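Succinoglycan biosynthesis protein (Bacillus cereus ATCC 14579, PDB 2QGM) is of unknown function but belongs to the erythromycin esterase family, consistent with a hydrolase, and is named for a presumed role in succinoglycan biosynthesis. Local coordinates at residues Q48-K53 with L64-K69; E113-G118 with K257-A262; K173-G178 with E264-M269; L388-L393 with T424-Q429. All blocks are in the same frame, centred on the assembly; numbering follows the deposited sequence.

In the fold
The four contacts form two neighbouring pairs on opposite sides of the chain's centre. Contacts 1 and 4, with centres about 15 Å apart, meet at one margin of the mixed sheet, where strands 50-51 and 385-389 are neighbours. Contacts 2 and 3, about 8 Å between centres, share helix 253-269 and lie near strand 166-171, at the other margin of that sheet; along the chain their segments alternate. Contact 1 closes before any other opens, and contact 4 comes last. From one pair to the other the centres are 33 to 40 Å apart. The chain thus fastens its N-terminal strand to late strands, and its helical middle to the far sheet margin.

Contact 1. Residues Q48-K53 with L64-K69; sequences QANPLK and LKPLKK
Leu-52 and Leu-64 meet methyl to methyl beside the short outermost strand 50-51 of the mixed sheet and just ahead of helix 65-71, a local strand-loop-helix arrangement closed by ten residues that form neither helix nor strand. The two leucines make the buried half. The CD2 methyls make the closest approach, CD2 of Leu-52 lying 3.8 Å from CD2 of Leu-64, and the side chains run nearly perpendicular. Both place CG opposite the carbonyl carbon (chi1 -62° for Leu-52), which carries the branched ends into the gap although neither CB is aimed across it. Around them, Met-385 and Leu-387 of the adjoining strand touch Leu-52, while Leu-96 and Tyr-99 of helix 87-104 touch Leu-64.

The other half is more open. Asn-50 and Pro-66, both partly exposed, aim their CB atoms at each other, and a carboxamide rests on a proline ring by van der Waals contact alone. No hydrogen bond joins the two segments; Lys-53 N is instead bonded to Asp-63 OD2, in the connecting loop. At the ring itself, Pro-66 CB stands almost evenly from the amide atoms of Asn-50: 3.7 Å from CG, 3.8 Å from ND2 and 3.9 Å from OD1.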
loop_
_atom_site.group_PDB
_atom_site.type_symbol
_atom_site.label_atom_id
_atom_site.label_comp_id
_atom_site.label_asym_id
_atom_site.label_seq_id
_atom_site.Cartn_x
_atom_site.Cartn_y
_atom_site.Cartn_z
ATOM N N GLN A 48 -0.188 -11.086 -26.049
ATOM C CA GLN A 48 0.836 -10.270 -25.415
ATOM C C GLN A 48 0.947 -10.456 -23.906
ATOM O O GLN A 48 1.823 -9.868 -23.268
ATOM C CB GLN A 48 0.579 -8.804 -25.767
ATOM C CG GLN A 48 0.680 -8.544 -27.270
ATOM C CD GLN A 48 0.316 -7.129 -27.658
ATOM O OE1 GLN A 48 -0.822 -6.847 -28.050
ATOM N NE2 GLN A 48 1.280 -6.227 -27.554
ATOM N N ALA A 49 0.079 -11.292 -23.344
ATOM C CA ALA A 49 0.090 -11.548 -21.905
ATOM C C ALA A 49 1.088 -12.656 -21.536
ATOM O O ALA A 49 1.458 -13.476 -22.378
ATOM C CB ALA A 49 -1.330 -11.935 -21.437
ATOM N N ASN A 50 1.536 -12.654 -20.281
ATOM C CA ASN A 50 2.448 -13.676 -19.775
ATOM C C ASN A 50 1.670 -14.383 -18.676
ATOM O O ASN A 50 1.480 -13.837 -17.587
ATOM C CB ASN A 50 3.713 -13.043 -19.197
ATOM C CG ASN A 50 4.515 -12.302 -20.241
ATOM O OD1 ASN A 50 5.119 -12.913 -21.131
ATOM N ND2 ASN A 50 4.518 -10.982 -20.151
ATOM N N PRO A 51 1.192 -15.604 -18.948
ATOM C CA PRO A 51 0.424 -16.342 -17.948
ATOM C C PRO A 51 1.163 -16.758 -16.684
ATOM O O PRO A 51 2.356 -17.069 -16.704
ATOM C CB PRO A 51 -0.091 -17.543 -18.730
ATOM C CG PRO A 51 1.031 -17.815 -19.675
ATOM C CD PRO A 51 1.396 -16.421 -20.161
ATOM N N LEU A 52 0.428 -16.754 -15.577
ATOM C CA LEU A 52 0.967 -17.158 -14.289
ATOM C C LEU A 52 0.427 -18.560 -14.014
ATOM O O LEU A 52 -0.733 -18.865 -14.313
ATOM C CB LEU A 52 0.522 -16.172 -13.207
ATOM C CG LEU A 52 1.020 -14.739 -13.435
ATOM C CD1 LEU A 52 0.430 -13.836 -12.373
ATOM C CD2 LEU A 52 2.540 -14.696 -13.413
ATOM N N LYS A 53 1.275 -19.410 -13.453
ATOM C CA LYS A 53 0.906 -20.791 -13.192
ATOM C C LYS A 53 0.292 -21.078 -11.835
ATOM O O LYS A 53 -0.490 -22.015 -11.690
ATOM C CB LYS A 53 2.130 -21.691 -13.365
ATOM C CG LYS A 53 3.250 -21.356 -12.393
ATOM C CD LYS A 53 4.357 -22.393 -12.410
ATOM C CE LYS A 53 5.438 -22.032 -11.396
ATOM N NZ LYS A 53 6.520 -23.059 -11.278
ATOM N N LEU A 64 7.622 -15.907 -13.353
ATOM C CA LEU A 64 7.769 -14.498 -12.999
ATOM C C LEU A 64 8.977 -13.857 -13.679
ATOM O O LEU A 64 9.259 -12.677 -13.469
ATOM C CB LEU A 64 7.880 -14.331 -11.478
ATOM C CG LEU A 64 6.636 -14.769 -10.696
ATOM C CD1 LEU A 64 6.864 -14.621 -9.196
ATOM C CD2 LEU A 64 5.442 -13.946 -11.145
ATOM N N LYS A 65 9.689 -14.628 -14.497
ATOM C CA LYS A 65 10.844 -14.084 -15.197
ATOM C C LYS A 65 10.446 -12.900 -16.084
ATOM O O LYS A 65 11.207 -11.942 -16.217
ATOM C CB LYS A 65 11.537 -15.168 -16.024
ATOM C CG LYS A 65 12.138 -16.281 -15.163
ATOM C CD LYS A 65 13.371 -16.911 -15.812
ATOM C CE LYS A 65 13.068 -17.499 -17.180
ATOM N NZ LYS A 65 14.289 -18.115 -17.786
ATOM N N PRO A 66 9.258 -12.949 -16.713
ATOM C CA PRO A 66 8.884 -11.804 -17.550
ATOM C C PRO A 66 8.743 -10.544 -16.695
ATOM O O PRO A 66 8.926 -9.434 -17.184
ATOM C CB PRO A 66 7.554 -12.240 -18.154
ATOM C CG PRO A 66 7.717 -13.709 -18.279
ATOM C CD PRO A 66 8.351 -14.087 -16.949
ATOM N N LEU A 67 8.432 -10.733 -15.415
ATOM C CA LEU A 67 8.253 -9.614 -14.501
ATOM C C LEU A 67 9.549 -8.864 -14.208
ATOM O O LEU A 67 9.544 -7.637 -14.059
ATOM C CB LEU A 67 7.634 -10.090 -13.182
ATOM C CG LEU A 67 7.303 -8.988 -12.164
ATOM C CD1 LEU A 67 6.235 -8.064 -12.737
ATOM C CD2 LEU A 67 6.836 -9.615 -10.858
ATOM N N LYS A 68 10.658 -9.593 -14.129
ATOM C CA LYS A 68 11.955 -8.979 -13.856
ATOM C C LYS A 68 12.323 -8.055 -15.007
ATOM O O LYS A 68 12.893 -6.985 -14.800
ATOM C CB LYS A 68 13.040 -10.054 -13.687
ATOM C CG LYS A 68 14.416 -9.487 -13.335
ATOM C CD LYS A 68 15.419 -10.588 -12.992
ATOM C CE LYS A 68 16.771 -9.997 -12.611
ATOM N NZ LYS A 68 17.754 -11.034 -12.184
ATOM N N LYS A 69 11.976 -8.483 -16.218
ATOM C CA LYS A 69 12.257 -7.728 -17.425
ATOM C C LYS A 69 11.386 -6.482 -17.501
ATOM O O LYS A 69 11.815 -5.442 -18.006
ATOM C CB LYS A 69 12.044 -8.620 -18.652
ATOM C CG LYS A 69 12.735 -9.979 -18.517
ATOM C CD LYS A 69 12.806 -10.747 -19.827
ATOM C CE LYS A 69 11.437 -11.163 -20.331
ATOM N NZ LYS A 69 11.580 -11.946 -21.590
#

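Contact 2. Residues E113-G118 with K257-A262; sequences EDWGNG and KATASA
Trp-115 reaches from the first turn of helix 115-127 to helix 253-269, touching Ala-258, Thr-259 and Ala-262. CB points toward the opposite helix, and the chain continues with CG anti to the backbone N (chi1 -178°), which sends the ring straight across. CG and CD2 come first, each 3.9 Å from Ala-262 CB; this methyl stands over the five-membered ring in a CH-pi contact, 12° off the normal. CD1 passes 4.1 Å from Thr-259 CG2. At the ring's edge NE1 donates to Thr-259 OG1 over 3.0 Å, with an N-H...O angle of 155° and the acceptor close to the indole plane. The far rim ends at CZ2 and CH2, both 3.6 Å from Ala-258 CB, while Ala-258 O lies over the same face as Ala-262 CB.

The small residues at 258 and 262 are consistent with this close approach, and His-289 meets the ring from helix 276-297. Because the indole N-H can only donate and Trp-255 O can only accept, the Thr-259 hydroxyl works in relay between them: it satisfies the buried nitrogen, is itself held from two sides, and probably helps to orient the ring.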
loop_
_atom_site.group_PDB
_atom_site.type_symbol
_atom_site.label_atom_id
_atom_site.label_comp_id
_atom_site.label_asym_id
_atom_site.label_seq_id
_atom_site.Cartn_x
_atom_site.Cartn_y
_atom_site.Cartn_z
ATOM N N GLU A 113 -0.604 0.688 6.276
ATOM C CA GLU A 113 -0.944 0.302 7.645
ATOM C C GLU A 113 -0.354 1.434 8.484
ATOM O O GLU A 113 0.633 2.053 8.087
ATOM C CB GLU A 113 -0.284 -1.041 7.987
ATOM C CG GLU A 113 -0.466 -1.523 9.433
ATOM C CD GLU A 113 -1.920 -1.616 9.846
ATOM O OE1 GLU A 113 -2.424 -0.688 10.522
ATOM O OE2 GLU A 113 -2.566 -2.623 9.497
ATOM N N ASP A 114 -0.962 1.717 9.628
ATOM C CA ASP A 114 -0.493 2.817 10.459
ATOM C C ASP A 114 0.951 2.710 10.936
ATOM O O ASP A 114 1.451 1.628 11.257
ATOM C CB ASP A 114 -1.427 3.029 11.653
ATOM C CG ASP A 114 -2.854 3.370 11.226
ATOM O OD1 ASP A 114 -3.036 3.920 10.116
ATOM O OD2 ASP A 114 -3.794 3.101 12.008
ATOM N N TRP A 115 1.611 3.863 10.968
ATOM C CA TRP A 115 3.006 3.985 11.385
ATOM C C TRP A 115 3.311 3.147 12.629
ATOM O O TRP A 115 4.226 2.312 12.622
ATOM C CB TRP A 115 3.325 5.465 11.641
ATOM C CG TRP A 115 4.750 5.680 12.036
ATOM C CD1 TRP A 115 5.255 5.701 13.298
ATOM C CD2 TRP A 115 5.871 5.792 11.152
ATOM N NE1 TRP A 115 6.624 5.814 13.260
ATOM C CE2 TRP A 115 7.030 5.872 11.953
ATOM C CE3 TRP A 115 6.009 5.831 9.755
ATOM C CZ2 TRP A 115 8.320 5.984 11.406
ATOM C CZ3 TRP A 115 7.291 5.942 9.208
ATOM C CH2 TRP A 115 8.427 6.018 10.036
ATOM N N GLY A 116 2.527 3.356 13.684
ATOM C CA GLY A 116 2.720 2.622 14.927
ATOM C C GLY A 116 2.662 1.110 14.793
ATOM O O GLY A 116 3.455 0.388 15.409
ATOM N N ASN A 117 1.705 0.627 14.008
ATOM C CA ASN A 117 1.556 -0.811 13.777
ATOM C C ASN A 117 2.787 -1.276 13.022
ATOM O O ASN A 117 3.276 -2.389 13.225
ATOM C CB ASN A 117 0.307 -1.085 12.949
ATOM C CG ASN A 117 -0.963 -0.956 13.766
ATOM O OD1 ASN A 117 -2.055 -0.793 13.222
ATOM N ND2 ASN A 117 -0.828 -1.057 15.087
ATOM N N GLY A 118 3.294 -0.405 12.157
ATOM C CA GLY A 118 4.482 -0.734 11.389
ATOM C C GLY A 118 5.679 -0.994 12.282
ATOM O O GLY A 118 6.434 -1.935 12.045
ATOM N N LYS A 257 13.467 9.855 15.123
ATOM C CA LYS A 257 13.284 11.055 14.313
ATOM C C LYS A 257 12.105 10.866 13.355
ATOM O O LYS A 257 11.256 11.750 13.208
ATOM C CB LYS A 257 14.553 11.352 13.503
ATOM C CG LYS A 257 14.405 12.498 12.503
ATOM C CD LYS A 257 15.696 12.726 11.701
ATOM C CE LYS A 257 15.551 13.936 10.779
ATOM N NZ LYS A 257 16.796 14.243 10.008
ATOM N N ALA A 258 12.053 9.704 12.712
ATOM C CA ALA A 258 10.993 9.398 11.753
ATOM C C ALA A 258 9.623 9.395 12.406
ATOM O O ALA A 258 8.653 9.875 11.820
ATOM C CB ALA A 258 11.255 8.050 11.093
ATOM N N THR A 259 9.546 8.842 13.612
ATOM C CA THR A 259 8.289 8.796 14.345
ATOM C C THR A 259 7.858 10.205 14.743
ATOM O O THR A 259 6.683 10.552 14.631
ATOM C CB THR A 259 8.419 7.923 15.600
ATOM O OG1 THR A 259 8.828 6.606 15.213
ATOM C CG2 THR A 259 7.086 7.839 16.333
ATOM N N ALA A 260 8.797 11.018 15.214
ATOM C CA ALA A 260 8.458 12.390 15.600
ATOM C C ALA A 260 7.896 13.122 14.384
ATOM O O ALA A 260 6.978 13.942 14.499
ATOM C CB ALA A 260 9.685 13.118 16.127
ATOM N N SER A 261 8.455 12.820 13.216
ATOM C CA SER A 261 7.990 13.421 11.977
ATOM C C SER A 261 6.602 12.896 11.616
ATOM O O SER A 261 5.790 13.630 11.064
ATOM C CB SER A 261 8.977 13.136 10.830
ATOM O OG SER A 261 10.105 13.988 10.890
ATOM N N ALA A 262 6.324 11.629 11.924
ATOM C CA ALA A 262 5.015 11.059 11.614
ATOM C C ALA A 262 3.953 11.717 12.489
ATOM O O ALA A 262 2.809 11.911 12.074
ATOM C CB ALA A 262 5.031 9.551 11.836
#

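Contact 3. Residues K173-G178 with E264-M269; sequences KALDQG and EKFTTM
Apolar contact dominates between Leu-175 and Phe-266. The leucine lies over one face of the ring, displaced toward the rim, and its CG makes a CH-pi approach 23° off the ring normal. Its CD1 reaches further in, to 3.6 Å from Phe-266 CG and equally 3.6 Å from Phe-266 CB, so the branch covers the root of the aromatic side chain more than its end. The leucine and the phenylalanine run antiparallel alongside one another, Phe-266 having CG swung to the far side from N (chi1 -178°) and thereby stretching out from its helix.

Backbone-to-ring packing is looser. Phe-266 CE2 comes 3.9 Å from Ala-174 N and 4.1 Å from Lys-173 C, the latter near the ring plane at its edge, while Tyr-215 meets Phe-266 edge-to-face.

The chain at 173-176 is the loop that leaves strand 166-171, the outermost strand of the mixed sheet, and enters helix 177-190; Phe-266 belongs to the last turn of helix 253-269. Leu-172, in the same loop, touches Lys-265 of that helix as well.

Polar bonds stay within each segment or turn elsewhere. Asp-176 is the N-cap of helix 177-190: its side chain caps a backbone N just beyond Gly-178, and its OD1 is bonded to Ser-179 OG. On the other segment, Glu-264 O accepts from Thr-268 N (2.9 Å), from Thr-267 OG1 (2.8 Å) and from Thr-268 OG1 (2.8 Å), the last donor lying 47° above the carbonyl plane.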
loop_
_atom_site.group_PDB
_atom_site.type_symbol
_atom_site.label_atom_id
_atom_site.label_comp_id
_atom_site.label_asym_id
_atom_site.label_seq_id
_atom_site.Cartn_x
_atom_site.Cartn_y
_atom_site.Cartn_z
ATOM N N LYS A 173 -3.642 6.889 10.197
ATOM C CA LYS A 173 -5.043 6.934 10.604
ATOM C C LYS A 173 -5.174 6.934 12.124
ATOM O O LYS A 173 -6.270 7.083 12.663
ATOM C CB LYS A 173 -5.810 5.764 9.995
ATOM C CG LYS A 173 -5.792 5.782 8.478
ATOM C CD LYS A 173 -6.721 4.752 7.887
ATOM C CE LYS A 173 -6.308 3.354 8.286
ATOM N NZ LYS A 173 -7.132 2.334 7.580
ATOM N N ALA A 174 -4.035 6.798 12.801
ATOM C CA ALA A 174 -3.973 6.792 14.257
ATOM C C ALA A 174 -2.515 6.793 14.719
ATOM O O ALA A 174 -1.622 6.356 13.989
ATOM C CB ALA A 174 -4.679 5.557 14.811
ATOM N N LEU A 175 -2.276 7.309 15.921
ATOM C CA LEU A 175 -0.933 7.306 16.490
ATOM C C LEU A 175 -1.066 6.596 17.824
ATOM O O LEU A 175 -1.715 7.099 18.739
ATOM C CB LEU A 175 -0.417 8.729 16.707
ATOM C CG LEU A 175 -0.147 9.573 15.461
ATOM C CD1 LEU A 175 0.177 10.998 15.891
ATOM C CD2 LEU A 175 0.997 8.968 14.670
ATOM N N ASP A 176 -0.469 5.414 17.920
ATOM C CA ASP A 176 -0.529 4.616 19.134
ATOM C C ASP A 176 0.469 5.112 20.175
ATOM O O ASP A 176 1.369 5.891 19.870
ATOM C CB ASP A 176 -0.232 3.155 18.802
ATOM C CG ASP A 176 1.224 2.928 18.450
ATOM O OD1 ASP A 176 1.762 3.703 17.637
ATOM O OD2 ASP A 176 1.823 1.973 18.990
ATOM N N GLN A 177 0.298 4.654 21.412
ATOM C CA GLN A 177 1.182 5.042 22.506
ATOM C C GLN A 177 2.612 4.595 22.195
ATOM O O GLN A 177 3.580 5.250 22.586
ATOM C CB GLN A 177 0.697 4.404 23.811
ATOM C CG GLN A 177 1.450 4.832 25.057
ATOM C CD GLN A 177 1.418 6.331 25.281
ATOM O OE1 GLN A 177 0.371 6.967 25.156
ATOM N NE2 GLN A 177 2.572 6.908 25.607
ATOM N N GLY A 178 2.731 3.477 21.490
ATOM C CA GLY A 178 4.041 2.967 21.126
ATOM C C GLY A 178 4.842 3.987 20.329
ATOM O O GLY A 178 6.062 4.059 20.462
ATOM N N GLU A 264 4.181 14.808 13.599
ATOM C CA GLU A 264 3.987 16.150 13.051
ATOM C C GLU A 264 3.057 16.046 11.843
ATOM O O GLU A 264 2.110 16.821 11.710
ATOM C CB GLU A 264 5.314 16.770 12.607
ATOM C CG GLU A 264 5.167 18.203 12.091
ATOM C CD GLU A 264 6.461 18.767 11.535
ATOM O OE1 GLU A 264 7.516 18.531 12.152
ATOM O OE2 GLU A 264 6.425 19.455 10.493
ATOM N N LYS A 265 3.327 15.083 10.963
ATOM C CA LYS A 265 2.496 14.883 9.777
ATOM C C LYS A 265 1.032 14.686 10.160
ATOM O O LYS A 265 0.144 15.282 9.563
ATOM C CB LYS A 265 2.976 13.659 8.979
ATOM C CG LYS A 265 4.314 13.835 8.276
ATOM C CD LYS A 265 4.662 12.591 7.462
ATOM C CE LYS A 265 5.963 12.750 6.684
ATOM N NZ LYS A 265 7.142 12.941 7.561
ATOM N N PHE A 266 0.782 13.848 11.160
ATOM C CA PHE A 266 -0.580 13.585 11.604
ATOM C C PHE A 266 -1.312 14.867 12.038
ATOM O O PHE A 266 -2.449 15.108 11.635
ATOM C CB PHE A 266 -0.551 12.549 12.743
ATOM C CG PHE A 266 -1.911 12.161 13.260
ATOM C CD1 PHE A 266 -2.518 12.881 14.287
ATOM C CD2 PHE A 266 -2.578 11.053 12.735
ATOM C CE1 PHE A 266 -3.771 12.498 14.789
ATOM C CE2 PHE A 266 -3.823 10.668 13.227
ATOM C CZ PHE A 266 -4.419 11.391 14.258
ATOM N N THR A 267 -0.651 15.693 12.845
ATOM C CA THR A 267 -1.253 16.939 13.327
ATOM C C THR A 267 -1.383 17.996 12.230
ATOM O O THR A 267 -2.196 18.918 12.337
ATOM C CB THR A 267 -0.434 17.537 14.494
ATOM O OG1 THR A 267 0.877 17.884 14.033
ATOM C CG2 THR A 267 -0.325 16.531 15.635
ATOM N N THR A 268 -0.580 17.864 11.178
ATOM C CA THR A 268 -0.612 18.815 10.065
ATOM C C THR A 268 -1.718 18.436 9.083
ATOM O O THR A 268 -2.422 19.293 8.550
ATOM C CB THR A 268 0.738 18.840 9.313
ATOM O OG1 THR A 268 1.783 19.193 10.225
ATOM C CG2 THR A 268 0.697 19.851 8.172
HETATM N N MSE A 269 -1.853 17.135 8.851
HETATM C CA MSE A 269 -2.855 16.583 7.945
HETATM C C MSE A 269 -4.285 16.885 8.411
HETATM O O MSE A 269 -5.176 17.145 7.595
HETATM C CB MSE A 269 -2.638 15.067 7.857
HETATM C CG MSE A 269 -3.738 14.264 7.188
HETATM SE SE MSE A 269 -3.367 12.354 7.384
HETATM C CE MSE A 269 -4.179 12.121 9.139
#

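Contact 4. Residues L388-L393 with T424-Q429; sequences LDNRHL and TSLLEQ
The carboxamide of Asn-390 is the flat group that meets the other segment, at Leu-426, whereas the guanidinium of Arg-391 is turned away from it. A methyl of Leu-426 touches the carboxamide: CD2 lies 3.9 Å from Asn-390 ND2 and 4.0 Å from Asn-390 OD1. The polar end is not left to the leucine, since Asn-390 ND2 donates to Phe-430 O. The guanidinium has His-392 NE2 over one face, toward the rim, and the Asp-389 carboxylate at its edge, nearly in plane. The two form a side-on salt bridge: Arg-391 NE to Asp-389 OD1 (3.0 Å, 173°) and Arg-391 NH2 to Asp-389 OD2 (3.0 Å, 167°). Arg-391 CB in turn sits over the centre of the His-392 ring.

Asp-389 OD1 also accepts from Arg-391 N at 3.1 Å, an Asx turn, so the same carboxylate shapes the backbone and fixes the guanidinium by two side-on bonds. Leu-427, its CG pointing opposite to N (chi1 172°), extends CD1 to this turn, 3.7 Å from Asn-390 O and 3.8 Å from Asn-390 CB. Its own helix is capped by Ser-425, whose OG accepts from Glu-428 N at 3.2 Å.

The turn at 390-392 ends strand 385-389, while helix 426-429 bridges strands 421-425 and 432-439. Helix 395-402 adds Val-401 against Asn-390, Ile-433 touches Leu-426, and Arg-391 NH2 reaches Met-70 O of helix 65-71.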
loop_
_atom_site.group_PDB
_atom_site.type_symbol
_atom_site.label_atom_id
_atom_site.label_comp_id
_atom_site.label_asym_id
_atom_site.label_seq_id
_atom_site.Cartn_x
_atom_site.Cartn_y
_atom_site.Cartn_z
ATOM N N LEU A 388 0.305 -8.440 -17.470
ATOM C CA LEU A 388 0.152 -7.692 -18.705
ATOM C C LEU A 388 0.893 -6.366 -18.556
ATOM O O LEU A 388 0.574 -5.575 -17.672
ATOM C CB LEU A 388 -1.333 -7.440 -18.994
ATOM C CG LEU A 388 -1.614 -6.831 -20.364
ATOM C CD1 LEU A 388 -1.169 -7.838 -21.414
ATOM C CD2 LEU A 388 -3.096 -6.487 -20.538
ATOM N N ASP A 389 1.898 -6.137 -19.401
ATOM C CA ASP A 389 2.666 -4.882 -19.364
ATOM C C ASP A 389 1.949 -3.919 -20.305
ATOM O O ASP A 389 2.119 -3.986 -21.519
ATOM C CB ASP A 389 4.112 -5.107 -19.847
ATOM C CG ASP A 389 5.002 -3.869 -19.667
ATOM O OD1 ASP A 389 4.469 -2.744 -19.568
ATOM O OD2 ASP A 389 6.238 -4.032 -19.634
ATOM N N ASN A 390 1.150 -3.018 -19.747
ATOM C CA ASN A 390 0.376 -2.094 -20.568
ATOM C C ASN A 390 1.213 -1.066 -21.328
ATOM O O ASN A 390 0.762 -0.525 -22.338
ATOM C CB ASN A 390 -0.682 -1.364 -19.717
ATOM C CG ASN A 390 -1.573 -2.316 -18.923
ATOM O OD1 ASN A 390 -2.033 -3.335 -19.435
ATOM N ND2 ASN A 390 -1.837 -1.966 -17.668
ATOM N N ARG A 391 2.428 -0.810 -20.855
ATOM C CA ARG A 391 3.305 0.175 -21.484
ATOM C C ARG A 391 3.836 -0.203 -22.861
ATOM O O ARG A 391 4.080 0.673 -23.686
ATOM C CB ARG A 391 4.509 0.456 -20.587
ATOM C CG ARG A 391 4.157 0.807 -19.163
ATOM C CD ARG A 391 5.405 0.788 -18.308
ATOM N NE ARG A 391 5.991 -0.543 -18.299
ATOM C CZ ARG A 391 7.114 -0.866 -17.672
ATOM N NH1 ARG A 391 7.788 0.052 -16.991
ATOM N NH2 ARG A 391 7.562 -2.117 -17.727
ATOM N N HIS A 392 4.023 -1.494 -23.111
ATOM C CA HIS A 392 4.577 -1.932 -24.386
ATOM C C HIS A 392 3.634 -2.701 -25.305
ATOM O O HIS A 392 4.075 -3.327 -26.271
ATOM C CB HIS A 392 5.846 -2.747 -24.117
ATOM C CG HIS A 392 6.875 -2.000 -23.326
ATOM N ND1 HIS A 392 7.494 -0.863 -23.796
ATOM C CD2 HIS A 392 7.362 -2.201 -22.076
ATOM C CE1 HIS A 392 8.317 -0.395 -22.873
ATOM N NE2 HIS A 392 8.252 -1.190 -21.819
ATOM N N LEU A 393 2.339 -2.649 -25.010
ATOM C CA LEU A 393 1.354 -3.328 -25.841
ATOM C C LEU A 393 1.280 -2.670 -27.214
ATOM O O LEU A 393 1.587 -1.487 -27.359
ATOM C CB LEU A 393 -0.029 -3.261 -25.195
ATOM C CG LEU A 393 -0.213 -4.051 -23.902
ATOM C CD1 LEU A 393 -1.580 -3.754 -23.315
ATOM C CD2 LEU A 393 -0.055 -5.539 -24.189
ATOM N N THR A 424 -12.262 5.177 -16.652
ATOM C CA THR A 424 -10.885 5.637 -16.755
ATOM C C THR A 424 -10.105 4.760 -17.733
ATOM O O THR A 424 -10.657 3.834 -18.326
ATOM C CB THR A 424 -10.188 5.596 -15.369
ATOM O OG1 THR A 424 -8.868 6.142 -15.475
ATOM C CG2 THR A 424 -10.099 4.163 -14.864
ATOM N N SER A 425 -8.821 5.065 -17.893
ATOM C CA SER A 425 -7.948 4.307 -18.779
ATOM C C SER A 425 -7.061 3.411 -17.934
ATOM O O SER A 425 -6.526 3.850 -16.913
ATOM C CB SER A 425 -7.088 5.257 -19.611
ATOM O OG SER A 425 -5.894 4.636 -20.040
ATOM N N LEU A 426 -6.894 2.162 -18.356
ATOM C CA LEU A 426 -6.066 1.227 -17.596
ATOM C C LEU A 426 -4.592 1.632 -17.572
ATOM O O LEU A 426 -3.980 1.636 -16.509
ATOM C CB LEU A 426 -6.221 -0.189 -18.154
ATOM C CG LEU A 426 -5.740 -1.291 -17.203
ATOM C CD1 LEU A 426 -6.661 -1.397 -15.981
ATOM C CD2 LEU A 426 -5.704 -2.609 -17.962
ATOM N N LEU A 427 -4.027 1.968 -18.734
ATOM C CA LEU A 427 -2.623 2.381 -18.809
ATOM C C LEU A 427 -2.399 3.670 -18.012
ATOM O O LEU A 427 -1.330 3.889 -17.442
ATOM C CB LEU A 427 -2.209 2.614 -20.263
ATOM C CG LEU A 427 -0.818 3.231 -20.431
ATOM C CD1 LEU A 427 0.254 2.263 -19.913
ATOM C CD2 LEU A 427 -0.580 3.568 -21.892
ATOM N N GLU A 428 -3.419 4.520 -17.992
ATOM C CA GLU A 428 -3.375 5.786 -17.273
ATOM C C GLU A 428 -3.088 5.541 -15.797
ATOM O O GLU A 428 -2.398 6.328 -15.142
ATOM C CB GLU A 428 -4.730 6.490 -17.428
ATOM C CG GLU A 428 -4.831 7.873 -16.811
ATOM C CD GLU A 428 -6.237 8.445 -16.920
ATOM O OE1 GLU A 428 -6.844 8.329 -18.005
ATOM O OE2 GLU A 428 -6.733 9.020 -15.927
ATOM N N GLN A 429 -3.620 4.436 -15.285
ATOM C CA GLN A 429 -3.472 4.081 -13.881
ATOM C C GLN A 429 -2.337 3.116 -13.572
ATOM O O GLN A 429 -1.625 3.295 -12.584
ATOM C CB GLN A 429 -4.782 3.465 -13.371
ATOM C CG GLN A 429 -6.011 4.285 -13.718
ATOM C CD GLN A 429 -5.986 5.641 -13.072
ATOM O OE1 GLN A 429 -6.799 6.518 -13.402
ATOM N NE2 GLN A 429 -5.065 5.831 -12.138
#